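Local coordinates for tegumental protein 20.8 kDa (PDB 5X2D), which is a tegumental-allergen-like protein of a liver fluke that probably binds calcium through its EF-hand part, here represented by its dynein-light-chain-like domain, at residues A[16-21]-A[52-57]; A[44-49]-A[58-63]; A[78-83]-A[87-92]. One frame throughout, in Å; residues are numbered along the deposited sequence.

Contact 1. Residues A[16-21]-A[52-57]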
# COMPACT_ATOMS: atom_id res chain seq x y z
N LEU A 16 0.42 -17.77 -13.23
CA LEU A 16 1.58 -17.21 -13.92
C LEU A 16 1.12 -16.49 -15.16
O LEU A 16 1.70 -15.49 -15.57
CB LEU A 16 2.61 -18.27 -14.32
CG LEU A 16 3.69 -18.63 -13.31
CD1 LEU A 16 4.47 -19.88 -13.72
CD2 LEU A 16 4.63 -17.43 -13.17
N GLU A 17 0.08 -17.04 -15.78
CA GLU A 17 -0.45 -16.47 -17.00
C GLU A 17 -0.85 -15.01 -16.75
O GLU A 17 -0.45 -14.11 -17.49
CB GLU A 17 -1.64 -17.30 -17.51
CG GLU A 17 -2.21 -16.83 -18.83
CD GLU A 17 -3.29 -17.75 -19.36
OE1 GLU A 17 -3.84 -18.56 -18.57
OE2 GLU A 17 -3.57 -17.69 -20.58
N ASP A 18 -1.58 -14.77 -15.67
CA ASP A 18 -2.01 -13.43 -15.35
C ASP A 18 -0.87 -12.57 -14.81
O ASP A 18 -0.94 -11.35 -14.84
CB ASP A 18 -3.15 -13.46 -14.33
CG ASP A 18 -4.41 -14.10 -14.89
OD1 ASP A 18 -4.63 -14.00 -16.13
OD2 ASP A 18 -5.14 -14.73 -14.10
N GLN A 19 0.17 -13.20 -14.30
CA GLN A 19 1.31 -12.44 -13.83
C GLN A 19 2.09 -11.93 -15.02
O GLN A 19 2.55 -10.78 -15.06
CB GLN A 19 2.22 -13.28 -12.93
CG GLN A 19 1.77 -13.30 -11.49
CD GLN A 19 2.59 -14.28 -10.70
OE1 GLN A 19 3.81 -14.17 -10.67
NE2 GLN A 19 1.93 -15.27 -10.07
N ILE A 20 2.23 -12.81 -16.00
CA ILE A 20 2.98 -12.51 -17.19
C ILE A 20 2.35 -11.34 -17.94
O ILE A 20 3.08 -10.47 -18.40
CB ILE A 20 3.08 -13.74 -18.09
CG1 ILE A 20 4.09 -14.73 -17.50
CG2 ILE A 20 3.49 -13.34 -19.50
CD1 ILE A 20 4.18 -16.05 -18.24
N LYS A 21 1.02 -11.24 -18.01
CA LYS A 21 0.50 -10.18 -18.87
C LYS A 21 0.57 -8.83 -18.17
O LYS A 21 0.58 -7.79 -18.83
CB LYS A 21 -0.97 -10.40 -19.28
CG LYS A 21 -1.56 -11.79 -19.27
CD LYS A 21 -2.96 -11.74 -19.93
CE LYS A 21 -3.86 -12.91 -19.57
NZ LYS A 21 -3.44 -14.10 -20.35
N LYS A 52 -9.76 -3.78 -17.58
CA LYS A 52 -10.21 -4.27 -18.88
C LYS A 52 -9.84 -5.73 -19.04
O LYS A 52 -10.66 -6.53 -19.49
CB LYS A 52 -9.63 -3.44 -20.03
CG LYS A 52 -9.73 -4.13 -21.40
CD LYS A 52 -9.21 -3.26 -22.54
CE LYS A 52 -9.87 -3.64 -23.87
NZ LYS A 52 -11.09 -2.85 -24.21
N THR A 53 -8.61 -6.09 -18.68
CA THR A 53 -8.12 -7.44 -18.92
C THR A 53 -8.64 -8.46 -17.90
O THR A 53 -9.16 -9.51 -18.28
CB THR A 53 -6.58 -7.48 -18.94
OG1 THR A 53 -6.06 -6.75 -17.82
CG2 THR A 53 -6.04 -6.84 -20.23
N PHE A 54 -8.50 -8.18 -16.60
CA PHE A 54 -8.87 -9.16 -15.57
C PHE A 54 -10.26 -8.99 -14.94
O PHE A 54 -10.72 -9.88 -14.22
CB PHE A 54 -7.80 -9.16 -14.47
CG PHE A 54 -6.40 -9.28 -15.00
CD1 PHE A 54 -6.02 -10.38 -15.76
CD2 PHE A 54 -5.45 -8.30 -14.73
CE1 PHE A 54 -4.75 -10.49 -16.24
CE2 PHE A 54 -4.15 -8.42 -15.21
CZ PHE A 54 -3.81 -9.51 -15.97
N GLY A 55 -10.92 -7.87 -15.18
CA GLY A 55 -12.23 -7.64 -14.60
C GLY A 55 -12.19 -6.96 -13.25
O GLY A 55 -11.15 -6.97 -12.57
N GLY A 56 -13.29 -6.31 -12.87
CA GLY A 56 -13.42 -5.70 -11.56
C GLY A 56 -12.67 -4.39 -11.43
O GLY A 56 -12.06 -3.93 -12.40
N CYS A 57 -12.68 -3.82 -10.23
CA CYS A 57 -11.89 -2.61 -9.95
C CYS A 57 -10.55 -3.01 -9.29
O CYS A 57 -10.50 -3.82 -8.38
CB CYS A 57 -12.67 -1.63 -9.05
SG CYS A 57 -14.45 -1.55 -9.41
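The first torsions of Asp-18 (chi1 -65°) and Phe-54 (chi1 -50°) both place CG beside the backbone N and anti to the carbonyl carbon. The two side chains then slide past each other in opposite directions, one from each helix. The phenyl ring of Phe-54 carries its side of the contact. Its CE1 atom lies 3.5 Å from OD1 of Asp-18. The approach is oblique, neither over the ring face nor at its edge, and the carboxylate and ring planes are 66° apart. The ring also reaches the backbone, with CZ 3.6 Å from the carbonyl O of Asp-18. Lys-21 meets the same ring with its aliphatic part. Its CE sits at the ring edge, near the ring plane, 4.2 Å from CE1 of Phe-54. The ammonium group of Lys-21 looks back along its own helix, where NZ makes a salt bridge of 3.6 Å with OE2 of Glu-17. No hydrogen bond crosses between the segments, so this is van der Waals packing beside a charged helix surface.

Ser-15 OG is hydrogen-bonded to Asp-18 N in the first turn of helix 16-29. Thr-53 OG1 bonds back to carbonyls of helix 36-54 and also lies over one face of the Phe-54 ring, offset toward the rim. Met-77 touches Phe-54 as well.

Just beyond the ring, Gly-55 is the first residue to leave helical angles, with a positive phi that suits glycine. The chain turns there toward strand 58-63. The start of one helix thus meets the end of the next, as in the helix pair of the dynein light chain fold.

Contact 2. Residues A[44-49]-A[58-63]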
# COMPACT_ATOMS: atom_id res chain seq x y z
N GLU A 44 -2.68 4.89 -13.05
CA GLU A 44 -4.02 4.93 -13.63
C GLU A 44 -4.14 4.17 -14.96
O GLU A 44 -5.11 3.42 -15.12
CB GLU A 44 -4.50 6.38 -13.80
CG GLU A 44 -5.01 7.02 -12.51
CD GLU A 44 -6.31 6.40 -12.01
OE1 GLU A 44 -6.97 5.69 -12.80
OE2 GLU A 44 -6.69 6.61 -10.82
N ASN A 45 -3.18 4.27 -15.89
CA ASN A 45 -3.34 3.44 -17.09
C ASN A 45 -2.91 1.99 -16.82
O ASN A 45 -3.16 1.13 -17.65
CB ASN A 45 -2.60 3.96 -18.34
CG ASN A 45 -1.19 4.44 -18.07
OD1 ASN A 45 -0.94 5.62 -17.87
ND2 ASN A 45 -0.25 3.51 -18.04
N LEU A 46 -2.28 1.73 -15.67
CA LEU A 46 -2.07 0.35 -15.24
C LEU A 46 -3.36 -0.24 -14.64
O LEU A 46 -3.75 -1.37 -14.98
CB LEU A 46 -0.92 0.25 -14.23
CG LEU A 46 0.51 0.31 -14.78
CD1 LEU A 46 1.51 -0.08 -13.71
CD2 LEU A 46 0.68 -0.56 -16.03
N LYS A 47 -4.00 0.52 -13.75
CA LYS A 47 -5.31 0.17 -13.22
C LYS A 47 -6.26 -0.07 -14.38
O LYS A 47 -6.94 -1.10 -14.45
CB LYS A 47 -5.88 1.27 -12.32
CG LYS A 47 -7.26 0.94 -11.74
CD LYS A 47 -8.22 2.14 -11.79
CE LYS A 47 -9.16 2.20 -10.59
NZ LYS A 47 -9.88 0.94 -10.30
N SER A 48 -6.31 0.89 -15.28
CA SER A 48 -7.24 0.84 -16.39
C SER A 48 -6.91 -0.33 -17.31
O SER A 48 -7.79 -0.79 -18.05
CB SER A 48 -7.24 2.15 -17.16
OG SER A 48 -8.11 2.08 -18.27
N PHE A 49 -5.66 -0.79 -17.28
CA PHE A 49 -5.29 -2.01 -18.01
C PHE A 49 -5.88 -3.26 -17.37
O PHE A 49 -6.43 -4.12 -18.07
CB PHE A 49 -3.78 -2.20 -18.06
CG PHE A 49 -3.36 -3.56 -18.56
CD1 PHE A 49 -3.35 -3.84 -19.92
CD2 PHE A 49 -3.01 -4.57 -17.67
CE1 PHE A 49 -2.97 -5.10 -20.39
CE2 PHE A 49 -2.63 -5.83 -18.13
CZ PHE A 49 -2.61 -6.10 -19.49
N TRP A 58 -9.45 -2.44 -9.79
CA TRP A 58 -8.12 -2.72 -9.28
C TRP A 58 -7.46 -1.53 -8.61
O TRP A 58 -7.63 -0.40 -9.06
CB TRP A 58 -7.23 -3.19 -10.42
CG TRP A 58 -7.49 -4.59 -10.86
CD1 TRP A 58 -8.53 -5.04 -11.63
CD2 TRP A 58 -6.65 -5.73 -10.61
NE1 TRP A 58 -8.39 -6.39 -11.86
CE2 TRP A 58 -7.25 -6.83 -11.25
CE3 TRP A 58 -5.46 -5.91 -9.91
CZ2 TRP A 58 -6.70 -8.10 -11.20
CZ3 TRP A 58 -4.92 -7.17 -9.86
CH2 TRP A 58 -5.54 -8.26 -10.51
N GLN A 59 -6.64 -1.76 -7.59
CA GLN A 59 -5.88 -0.66 -7.02
C GLN A 59 -4.40 -0.92 -7.23
O GLN A 59 -3.88 -1.95 -6.80
CB GLN A 59 -6.19 -0.45 -5.54
CG GLN A 59 -5.83 0.98 -5.14
CD GLN A 59 -6.37 1.39 -3.80
OE1 GLN A 59 -6.48 0.57 -2.88
NE2 GLN A 59 -6.71 2.68 -3.66
N VAL A 60 -3.75 0.01 -7.92
CA VAL A 60 -2.34 -0.14 -8.28
C VAL A 60 -1.51 0.86 -7.49
O VAL A 60 -1.73 2.08 -7.56
CB VAL A 60 -2.10 0.09 -9.79
CG1 VAL A 60 -0.63 -0.01 -10.12
CG2 VAL A 60 -2.87 -0.92 -10.60
N MET A 61 -0.59 0.35 -6.70
CA MET A 61 0.27 1.22 -5.92
C MET A 61 1.72 1.04 -6.35
O MET A 61 2.22 -0.08 -6.40
CB MET A 61 0.11 0.95 -4.43
CG MET A 61 1.09 1.71 -3.58
SD MET A 61 0.69 1.49 -1.85
CE MET A 61 0.69 -0.27 -1.76
N VAL A 62 2.37 2.14 -6.69
CA VAL A 62 3.78 2.12 -7.06
C VAL A 62 4.63 2.75 -5.95
O VAL A 62 4.29 3.82 -5.44
CB VAL A 62 4.02 2.86 -8.40
CG1 VAL A 62 5.47 2.73 -8.84
CG2 VAL A 62 3.06 2.33 -9.47
N VAL A 63 5.72 2.09 -5.58
CA VAL A 63 6.60 2.60 -4.52
C VAL A 63 8.06 2.73 -4.93
O VAL A 63 8.63 1.84 -5.57
CB VAL A 63 6.52 1.72 -3.26
CG1 VAL A 63 7.51 2.21 -2.18
CG2 VAL A 63 5.13 1.71 -2.73
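Trp-58 opens the strand and meets Lys-47 of helix 36-54. Lys-47 NZ donates a hydrogen bond of 2.9 Å to Trp-58 O. The donor is tilted 25° from the carbonyl plane. The lysine gets there by leaving its backbone with CG anti to N (chi1 180°) and then bending at each of the next three torsions, which wraps the chain round the carbonyl O. The indole of Trp-58 leads away from this segment, packs on Ala-50, Met-14 and Met-77, and gives its NE1 to Gly-55 O.

Gln-59 points away from the helix.

Val-60 turns back toward the helix and divides its two methyls. CG1 rests 4.1 Å from CB of Leu-46, the two side chains crossing at about a right angle. CG2 sits against the helix backbone, 3.6 Å from Lys-47 N.

Met-61 faces the other way. Val-62 again points to the helix side, though it makes no contact with residues 44-49. Residues 61-63 pair with a strand of the second subunit, another copy of this protein, so the sheet continues across the interface.

The axes of the two segments approach to 7.7 Å, with their directions 147° apart. The chemistry is mixed. Apolar contact joins Leu-46 to Val-60, and one directed bond fixes the lysine end. Asp-51 gives NZ a long, weak ion pair, which probably moderates the charge that Lys-47 brings to the strand start.

Contact 3. Residues A[78-83]-A[87-92]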
# COMPACT_ATOMS: atom_id res chain seq x y z
N SER A 78 -3.89 -10.62 -6.08
CA SER A 78 -2.91 -9.63 -5.74
C SER A 78 -1.55 -10.07 -6.22
O SER A 78 -1.14 -11.23 -6.06
CB SER A 78 -2.94 -9.33 -4.24
OG SER A 78 -2.57 -10.43 -3.46
N PHE A 79 -0.83 -9.13 -6.82
CA PHE A 79 0.48 -9.40 -7.38
C PHE A 79 1.42 -8.31 -6.90
O PHE A 79 1.05 -7.14 -6.91
CB PHE A 79 0.37 -9.43 -8.90
CG PHE A 79 1.64 -9.76 -9.62
CD1 PHE A 79 2.65 -10.48 -8.99
CD2 PHE A 79 1.80 -9.39 -10.95
CE1 PHE A 79 3.81 -10.80 -9.68
CE2 PHE A 79 2.95 -9.70 -11.64
CZ PHE A 79 3.96 -10.43 -11.01
N GLN A 80 2.61 -8.67 -6.43
CA GLN A 80 3.53 -7.63 -5.97
C GLN A 80 4.94 -7.91 -6.48
O GLN A 80 5.51 -8.92 -6.12
CB GLN A 80 3.53 -7.53 -4.44
CG GLN A 80 2.17 -7.16 -3.85
CD GLN A 80 2.22 -6.92 -2.35
OE1 GLN A 80 3.28 -6.86 -1.76
NE2 GLN A 80 1.06 -6.84 -1.73
N PHE A 81 5.50 -7.02 -7.29
CA PHE A 81 6.80 -7.28 -7.92
C PHE A 81 7.65 -6.03 -8.08
O PHE A 81 7.11 -4.93 -8.28
CB PHE A 81 6.60 -7.92 -9.29
CG PHE A 81 5.98 -7.00 -10.30
CD1 PHE A 81 4.59 -6.90 -10.41
CD2 PHE A 81 6.77 -6.24 -11.15
CE1 PHE A 81 4.01 -6.04 -11.35
CE2 PHE A 81 6.19 -5.37 -12.09
CZ PHE A 81 4.81 -5.28 -12.19
N GLU A 82 8.97 -6.22 -8.05
CA GLU A 82 9.96 -5.14 -8.22
C GLU A 82 10.49 -5.15 -9.64
O GLU A 82 10.93 -6.17 -10.13
CB GLU A 82 11.14 -5.28 -7.25
CG GLU A 82 10.78 -5.36 -5.77
CD GLU A 82 12.00 -5.51 -4.88
OE1 GLU A 82 13.14 -5.33 -5.37
OE2 GLU A 82 11.82 -5.81 -3.67
N LEU A 83 10.40 -4.01 -10.31
CA LEU A 83 10.98 -3.86 -11.64
C LEU A 83 11.92 -2.65 -11.62
O LEU A 83 11.48 -1.48 -11.47
CB LEU A 83 9.89 -3.72 -12.70
CG LEU A 83 10.29 -3.48 -14.15
CD1 LEU A 83 10.69 -4.80 -14.80
CD2 LEU A 83 9.11 -2.86 -14.90
N ALA A 87 8.80 -0.87 -6.81
CA ALA A 87 7.81 -1.91 -6.56
C ALA A 87 6.44 -1.55 -7.10
O ALA A 87 6.04 -0.38 -7.07
CB ALA A 87 7.70 -2.21 -5.06
N TYR A 88 5.73 -2.57 -7.55
CA TYR A 88 4.39 -2.43 -8.08
C TYR A 88 3.44 -3.35 -7.34
O TYR A 88 3.66 -4.56 -7.28
CB TYR A 88 4.36 -2.72 -9.59
CG TYR A 88 5.19 -1.73 -10.38
CD1 TYR A 88 6.56 -1.93 -10.56
CD2 TYR A 88 4.62 -0.58 -10.91
CE1 TYR A 88 7.32 -1.03 -11.27
CE2 TYR A 88 5.38 0.34 -11.62
CZ TYR A 88 6.73 0.11 -11.80
OH TYR A 88 7.51 1.02 -12.50
N LEU A 89 2.40 -2.79 -6.74
CA LEU A 89 1.42 -3.59 -6.02
C LEU A 89 0.07 -3.59 -6.74
O LEU A 89 -0.49 -2.52 -7.04
CB LEU A 89 1.25 -3.07 -4.58
CG LEU A 89 2.39 -3.37 -3.59
CD1 LEU A 89 3.43 -2.30 -3.71
CD2 LEU A 89 1.91 -3.50 -2.16
N PHE A 90 -0.44 -4.78 -7.04
CA PHE A 90 -1.77 -4.90 -7.62
C PHE A 90 -2.73 -5.58 -6.66
O PHE A 90 -2.39 -6.61 -6.06
CB PHE A 90 -1.74 -5.65 -8.95
CG PHE A 90 -1.01 -4.91 -10.04
CD1 PHE A 90 0.39 -4.79 -10.02
CD2 PHE A 90 -1.71 -4.30 -11.08
CE1 PHE A 90 1.07 -4.11 -11.03
CE2 PHE A 90 -1.04 -3.60 -12.09
CZ PHE A 90 0.36 -3.51 -12.06
N TRP A 91 -3.92 -4.99 -6.52
CA TRP A 91 -5.04 -5.55 -5.78
C TRP A 91 -6.30 -5.42 -6.60
O TRP A 91 -6.73 -4.31 -6.89
CB TRP A 91 -5.32 -4.81 -4.47
CG TRP A 91 -4.30 -4.87 -3.41
CD1 TRP A 91 -3.86 -5.97 -2.74
CD2 TRP A 91 -3.61 -3.75 -2.83
NE1 TRP A 91 -2.93 -5.61 -1.79
CE2 TRP A 91 -2.76 -4.25 -1.83
CE3 TRP A 91 -3.64 -2.37 -3.07
CZ2 TRP A 91 -1.93 -3.43 -1.07
CZ3 TRP A 91 -2.82 -1.56 -2.31
CH2 TRP A 91 -1.98 -2.10 -1.32
N GLN A 92 -6.96 -6.53 -6.90
CA GLN A 92 -8.30 -6.45 -7.43
C GLN A 92 -9.23 -6.15 -6.25
O GLN A 92 -9.21 -6.87 -5.28
CB GLN A 92 -8.65 -7.74 -8.12
CG GLN A 92 -10.05 -7.83 -8.64
CD GLN A 92 -10.30 -9.17 -9.29
OE1 GLN A 92 -9.92 -10.22 -8.74
NE2 GLN A 92 -10.89 -9.15 -10.47
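Phe-81 and Tyr-88 form a hydrogen-bonded pair in an antiparallel beta hairpin, as do Phe-79 and Phe-90. Four backbone bonds tie these pairs, among them Phe-90 N to Phe-79 O at 2.8 Å.

The tight side bears these four aromatic residues. The Phe-81 ring swings toward strand 87-92 because CG sits between N and the carbonyl carbon (chi1 68°). Tyr-88 CB then lies over its face, 3.9 Å from the ring centroid, as a CH-pi contact. The two rings are near parallel, with planes at 21°, but slid apart so that they barely overlap. Phe-81 CE1 also meets Phe-90 CE1 obliquely, at 3.5 Å. Within its own strand, Phe-81 CD1 lies over one face of the Phe-79 ring, offset toward the rim. Ile-22 of helix 16-29 packs on both Phe-79 and Phe-81.

The opposite side is looser. Ser-78, Gln-80, Glu-82 and Trp-91 are partly exposed there, while Leu-89 and Ala-87 are buried. Ser-78 CB approaches the indole obliquely, 3.8 Å from Trp-91 CD1. Glu-82 and Ala-87 barely touch. Gln-80 is the exception: it runs extended beyond CG and crosses Leu-89. Its OE1 bonds to Tyr-67 OH, and its CD lies 3.4 Å from Leu-89 CD2.

Overall arrangement
Contact 1 lies at the surface, while contacts 2 and 3 are buried. Helix 36-54 serves both contact 1 and contact 2: its end meets helix 16-29, and an earlier part of it packs on strand 58-63. That strand neighbours strand 87-92 of contact 3, and backbone bonds such as Gln-59 N to Trp-91 O join them in one sheet. Gly-55 O and Gln-92 NE2 tie contact 1 to contact 3. The chemistry follows position. Contact 1 sets a phenyl ring among charged groups, contact 2 mixes apolar packing with one lysine bond, and contact 3 rests on regular backbone pairing and aromatic side chains.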